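Local coordinates for protein putative aminopeptidase (Leishmania major, PDB 5NTH) that probably removes amino acids from the N-terminal ends of peptides as a manganese-dependent leucyl aminopeptidase of the M17 family, and is captured here with the inhibitor actinonin, at residues A241-D246 and A334-M339; V277-R282 and C330-V335. All blocks are in the same frame, centred on the assembly; numbering follows the deposited sequence.

Contact 1 of 2, residues A241-D246 and A334-M339; sequences AELGVD and AVVRSM
Glu242 and Leu243 meet Arg337 and Val336 in the M17 catalytic domain, an alpha/beta fold built on a mixed beta sheet, where the C-terminal end of helix 229-243 meets the last turns of helix 323-341. The pairing illustrates how a helix-helix seam can grade from charged at its solvent side to apolar beneath. Glu242 supplies the charged margin. With CG anti to the backbone N (chi1 -167°), its extended chain crosses that of Arg337 at about a right angle. The carboxylate comes to the edge of the guanidinium, the two planes being nearly coplanar, 28° apart. OE2 receives a weak hydrogen bond from Arg337 NH2, long at 3.3 Å although the N-H points almost straight at it (171°), while Glu242 OE1 lies 3.5 Å from the same nitrogen. The grip is thus a salt bridge on one nitrogen, since Arg337 NE stays 3.9 Å from Glu242 OE2. One residue on, Leu243 turns inward and divides its branches between two neighbours. Its CB and CD1 both rest against Val336 CG1, CD1 at 4.1 Å, whereas Leu243 CD2 touches Arg337 CG, also at 4.1 Å. The aliphatic root of the arginine therefore extends the apolar seam, and its extended chain carries the charge outward to Glu242; Thr211 of helix 203-221 also touches Arg337. Gly244 then ends the helix with a positive phi, a conformation that suits glycine and redirects the chain towards strand 246-251. Before that strand begins at Asp246, Val245 sits beside Tyr281 and presents its side chain to Val336 at a looser distance, with Val245 CG1 4.7 Å from Val336 CG1.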
loop_
_atom_site.group_PDB
_atom_site.type_symbol
_atom_site.label_atom_id
_atom_site.label_comp_id
_atom_site.label_asym_id
_atom_site.label_seq_id
_atom_site.Cartn_x
_atom_site.Cartn_y
_atom_site.Cartn_z
ATOM N N ALA A 241 14.773 -17.627 -44.663
ATOM C CA ALA A 241 15.608 -18.160 -45.729
ATOM C C ALA A 241 15.647 -19.694 -45.714
ATOM O O ALA A 241 15.841 -20.291 -46.752
ATOM C CB ALA A 241 17.007 -17.581 -45.671
ATOM N N GLU A 242 15.460 -20.329 -44.558
ATOM C CA GLU A 242 15.466 -21.810 -44.491
ATOM C C GLU A 242 14.242 -22.346 -45.217
ATOM O O GLU A 242 14.349 -23.192 -46.109
ATOM C CB GLU A 242 15.466 -22.342 -43.039
ATOM C CG GLU A 242 15.776 -23.840 -42.915
ATOM C CD GLU A 242 15.123 -24.536 -41.708
ATOM O OE1 GLU A 242 15.465 -24.163 -40.561
ATOM O OE2 GLU A 242 14.292 -25.479 -41.891
ATOM N N LEU A 243 13.086 -21.825 -44.810
ATOM C CA LEU A 243 11.780 -22.235 -45.328
ATOM C C LEU A 243 11.433 -21.627 -46.683
ATOM O O LEU A 243 10.453 -22.029 -47.277
ATOM C CB LEU A 243 10.677 -21.894 -44.317
ATOM C CG LEU A 243 10.854 -22.455 -42.900
ATOM C CD1 LEU A 243 9.784 -21.906 -41.967
ATOM C CD2 LEU A 243 10.807 -23.962 -42.893
ATOM N N GLY A 244 12.213 -20.664 -47.167
ATOM C CA GLY A 244 12.046 -20.135 -48.522
ATOM C C GLY A 244 10.798 -19.297 -48.657
ATOM O O GLY A 244 10.064 -19.444 -49.638
ATOM N N VAL A 245 10.546 -18.422 -47.680
ATOM C CA VAL A 245 9.283 -17.639 -47.621
ATOM C C VAL A 245 9.568 -16.157 -47.768
ATOM O O VAL A 245 10.707 -15.720 -47.595
ATOM C CB VAL A 245 8.465 -17.911 -46.318
ATOM C CG1 VAL A 245 8.387 -19.408 -46.031
ATOM C CG2 VAL A 245 9.046 -17.200 -45.092
ATOM N N ASP A 246 8.525 -15.382 -48.065
ATOM C CA ASP A 246 8.695 -13.935 -48.193
ATOM C C ASP A 246 8.742 -13.359 -46.771
ATOM O O ASP A 246 8.123 -13.889 -45.845
ATOM C CB ASP A 246 7.597 -13.268 -49.071
ATOM C CG ASP A 246 7.448 -13.916 -50.481
ATOM O OD1 ASP A 246 8.449 -14.422 -51.055
ATOM O OD2 ASP A 246 6.310 -13.905 -51.026
ATOM N N ALA A 334 6.121 -24.871 -37.992
ATOM C CA ALA A 334 5.642 -26.233 -37.996
ATOM C C ALA A 334 4.638 -26.481 -39.130
ATOM O O ALA A 334 4.738 -27.479 -39.863
ATOM C CB ALA A 334 4.998 -26.541 -36.677
ATOM N N VAL A 335 3.675 -25.571 -39.257
ATOM C CA VAL A 335 2.710 -25.606 -40.344
ATOM C C VAL A 335 3.403 -25.596 -41.688
ATOM O O VAL A 335 3.208 -26.500 -42.467
ATOM C CB VAL A 335 1.743 -24.433 -40.306
ATOM C CG1 VAL A 335 0.932 -24.372 -41.583
ATOM C CG2 VAL A 335 0.811 -24.586 -39.116
ATOM N N VAL A 336 4.211 -24.588 -41.964
ATOM C CA VAL A 336 4.968 -24.593 -43.202
ATOM C C VAL A 336 5.805 -25.855 -43.401
ATOM O O VAL A 336 5.932 -26.342 -44.519
ATOM C CB VAL A 336 5.842 -23.354 -43.324
ATOM C CG1 VAL A 336 6.908 -23.508 -44.407
ATOM C CG2 VAL A 336 4.980 -22.153 -43.609
ATOM N N ARG A 337 6.400 -26.371 -42.336
ATOM C CA ARG A 337 7.202 -27.585 -42.456
ATOM C C ARG A 337 6.338 -28.754 -42.870
ATOM O O ARG A 337 6.785 -29.615 -43.631
ATOM C CB ARG A 337 7.903 -27.914 -41.142
ATOM C CG ARG A 337 9.292 -27.340 -41.105
ATOM C CD ARG A 337 9.926 -27.413 -39.735
ATOM N NE ARG A 337 11.314 -26.925 -39.763
ATOM C CZ ARG A 337 12.037 -26.639 -38.681
ATOM N NH1 ARG A 337 11.538 -26.777 -37.447
ATOM N NH2 ARG A 337 13.265 -26.189 -38.835
ATOM N N SER A 338 5.115 -28.802 -42.341
ATOM C CA SER A 338 4.189 -29.864 -42.667
ATOM C C SER A 338 3.768 -29.758 -44.171
ATOM O O SER A 338 3.752 -30.746 -44.920
ATOM C CB SER A 338 3.002 -29.819 -41.700
ATOM O OG SER A 338 2.038 -30.838 -41.990
ATOM N N MET A 339 3.471 -28.539 -44.606
ATOM C CA MET A 339 3.171 -28.239 -46.010
ATOM C C MET A 339 4.248 -28.749 -46.972
ATOM O O MET A 339 3.929 -29.319 -48.009
ATOM C CB MET A 339 2.949 -26.727 -46.215
ATOM C CG MET A 339 1.608 -26.265 -45.708
ATOM S SD MET A 339 1.211 -24.563 -46.113
ATOM C CE MET A 339 2.482 -23.712 -45.284
#

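Contact 2 of 2, residues V277-R282 and C330-V335; sequences VTLRYR and CAFIAV
Phe332 reaches from helix 323-341 to the backbone and side chain of Leu279, joining the helix to strand 275-282 in the helix-on-sheet packing of an alpha/beta domain. The helix is the main one of the crossover connection between parallel strands 291-300 and 349-361, and its segment runs only 19° from the direction of segment 277-282, the axes 10.2 Å apart. One long side chain spans most of that gap. Because Phe332 has CG anti to its backbone N (chi1 177°), the ring is thrust directly at the strand, where it crosses the Leu279 side chain at about a right angle. Its far end does the touching: Phe332 CE2 lies 3.7 Å from Leu279 CB and 3.9 Å from Leu279 CD2, while CZ approaches the backbone that follows, 4.0 Å from Arg280 N. Leu279 has its CG beside the backbone N and a second torsion of 66°, a less usual pairing for leucine, which lets CD2 join CB in meeting the ring. Val354 of the neighbouring strand 349-361 also touches Phe332, so the ring lies over two strands. Alternation along the strand decides the remaining roles. Arg280 starts out on the other side of the strand, away from the helix. Tyr281 starts towards the helix, but its ring swings off along it, and OH is hydrogen-bonded to Lys340 NZ, further along the same helix. What Tyr281 offers Phe332 is chiefly main chain: its N lies near the ring plane at the edge, 4.2 Å from Phe332 CE1.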
loop_
_atom_site.group_PDB
_atom_site.type_symbol
_atom_site.label_atom_id
_atom_site.label_comp_id
_atom_site.label_asym_id
_atom_site.label_seq_id
_atom_site.Cartn_x
_atom_site.Cartn_y
_atom_site.Cartn_z
ATOM N N VAL A 277 7.755 -7.565 -38.000
ATOM C CA VAL A 277 8.361 -8.576 -38.818
ATOM C C VAL A 277 7.238 -9.515 -39.210
ATOM O O VAL A 277 6.521 -10.019 -38.331
ATOM C CB VAL A 277 9.425 -9.357 -38.046
ATOM C CG1 VAL A 277 10.128 -10.347 -38.971
ATOM C CG2 VAL A 277 10.421 -8.411 -37.396
ATOM N N THR A 278 7.089 -9.732 -40.521
ATOM C CA THR A 278 6.071 -10.612 -41.037
ATOM C C THR A 278 6.681 -11.606 -42.007
ATOM O O THR A 278 7.395 -11.222 -42.936
ATOM C CB THR A 278 4.964 -9.863 -41.758
ATOM O OG1 THR A 278 4.236 -9.067 -40.820
ATOM C CG2 THR A 278 4.004 -10.871 -42.432
ATOM N N LEU A 279 6.377 -12.884 -41.774
ATOM C CA LEU A 279 6.749 -13.981 -42.653
ATOM C C LEU A 279 5.472 -14.481 -43.264
ATOM O O LEU A 279 4.450 -14.554 -42.576
ATOM C CB LEU A 279 7.404 -15.122 -41.868
ATOM C CG LEU A 279 8.886 -14.931 -41.559
ATOM C CD1 LEU A 279 9.107 -13.772 -40.608
ATOM C CD2 LEU A 279 9.509 -16.203 -40.999
ATOM N N ARG A 280 5.527 -14.835 -44.545
ATOM C CA ARG A 280 4.347 -15.363 -45.241
ATOM C C ARG A 280 4.702 -16.355 -46.357
ATOM O O ARG A 280 5.671 -16.151 -47.097
ATOM C CB ARG A 280 3.520 -14.218 -45.805
ATOM C CG ARG A 280 4.305 -13.338 -46.779
ATOM C CD ARG A 280 3.406 -12.477 -47.655
ATOM N NE ARG A 280 2.263 -13.243 -48.217
ATOM C CZ ARG A 280 2.126 -13.697 -49.466
ATOM N NH1 ARG A 280 3.060 -13.496 -50.390
ATOM N NH2 ARG A 280 1.022 -14.363 -49.787
ATOM N N TYR A 281 3.891 -17.406 -46.461
ATOM C CA TYR A 281 4.021 -18.452 -47.478
ATOM C C TYR A 281 2.726 -18.548 -48.253
ATOM O O TYR A 281 1.650 -18.600 -47.630
ATOM C CB TYR A 281 4.277 -19.803 -46.820
ATOM C CG TYR A 281 4.739 -20.934 -47.728
ATOM C CD1 TYR A 281 5.862 -20.807 -48.538
ATOM C CD2 TYR A 281 4.095 -22.169 -47.703
ATOM C CE1 TYR A 281 6.312 -21.882 -49.332
ATOM C CE2 TYR A 281 4.517 -23.252 -48.488
ATOM C CZ TYR A 281 5.629 -23.113 -49.315
ATOM O OH TYR A 281 6.051 -24.191 -50.093
ATOM N N ARG A 282 2.844 -18.521 -49.591
ATOM C CA ARG A 282 1.808 -19.034 -50.486
ATOM C C ARG A 282 2.051 -20.520 -50.682
ATOM O O ARG A 282 3.144 -20.944 -51.094
ATOM C CB ARG A 282 1.783 -18.351 -51.855
ATOM C CG ARG A 282 0.629 -18.845 -52.792
ATOM C CD ARG A 282 0.477 -18.021 -54.081
ATOM N NE ARG A 282 0.827 -16.628 -53.750
ATOM C CZ ARG A 282 0.001 -15.576 -53.637
ATOM N NH1 ARG A 282 0.528 -14.403 -53.256
ATOM N NH2 ARG A 282 -1.311 -15.653 -53.919
ATOM N N CYS A 330 6.473 -19.983 -34.002
ATOM C CA CYS A 330 6.846 -21.382 -34.081
ATOM C C CYS A 330 5.717 -22.253 -34.653
ATOM O O CYS A 330 6.001 -23.264 -35.264
ATOM C CB CYS A 330 7.263 -21.930 -32.714
ATOM S SG CYS A 330 8.708 -21.162 -31.990
ATOM N N ALA A 331 4.456 -21.894 -34.441
ATOM C CA ALA A 331 3.352 -22.519 -35.180
ATOM C C ALA A 331 3.497 -22.313 -36.682
ATOM O O ALA A 331 3.393 -23.280 -37.454
ATOM C CB ALA A 331 2.013 -22.012 -34.724
ATOM N N PHE A 332 3.758 -21.091 -37.122
ATOM C CA PHE A 332 4.078 -20.858 -38.558
ATOM C C PHE A 332 5.117 -21.852 -39.120
ATOM O O PHE A 332 4.930 -22.412 -40.193
ATOM C CB PHE A 332 4.559 -19.438 -38.779
ATOM C CG PHE A 332 4.980 -19.128 -40.187
ATOM C CD1 PHE A 332 4.045 -18.778 -41.140
ATOM C CD2 PHE A 332 6.315 -19.093 -40.526
ATOM C CE1 PHE A 332 4.440 -18.434 -42.428
ATOM C CE2 PHE A 332 6.721 -18.753 -41.794
ATOM C CZ PHE A 332 5.781 -18.438 -42.763
ATOM N N ILE A 333 6.176 -22.090 -38.361
ATOM C CA ILE A 333 7.296 -22.925 -38.788
ATOM C C ILE A 333 6.855 -24.357 -38.974
ATOM O O ILE A 333 7.188 -24.967 -39.986
ATOM C CB ILE A 333 8.427 -22.847 -37.756
ATOM C CG1 ILE A 333 9.026 -21.444 -37.847
ATOM C CG2 ILE A 333 9.480 -23.943 -37.971
ATOM C CD1 ILE A 333 10.156 -21.179 -36.870
ATOM N N ALA A 334 6.121 -24.871 -37.992
ATOM C CA ALA A 334 5.642 -26.233 -37.996
ATOM C C ALA A 334 4.638 -26.481 -39.130
ATOM O O ALA A 334 4.738 -27.479 -39.863
ATOM C CB ALA A 334 4.998 -26.541 -36.677
ATOM N N VAL A 335 3.675 -25.571 -39.257
ATOM C CA VAL A 335 2.710 -25.606 -40.344
ATOM C C VAL A 335 3.403 -25.596 -41.688
ATOM O O VAL A 335 3.208 -26.500 -42.467
ATOM C CB VAL A 335 1.743 -24.433 -40.306
ATOM C CG1 VAL A 335 0.932 -24.372 -41.583
ATOM C CG2 VAL A 335 0.811 -24.586 -39.116
#

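In the fold
Contacts 1 and 2 show how one helix can serve two neighbours: helix 323-341 turns residues 330-335 to strand 275-282, and its residues 334-339 meet the end of helix 229-243. The two share Ala334 and Val335, with contact centres 6 Å apart. Tyr281 and Arg280 join them. Met339 CE packs 3.3 Å from Tyr281 CD2, Val245 CB is 3.4 Å from Arg280 O, and a long, weak ion pair links Asp246 OD2 to Arg280 NH1. Both contacts lie away from the manganese and actinonin sites, yet the shared helix starts just after Asp321, a manganese ligand, so the same element leads from near the metal centre to these two contacts.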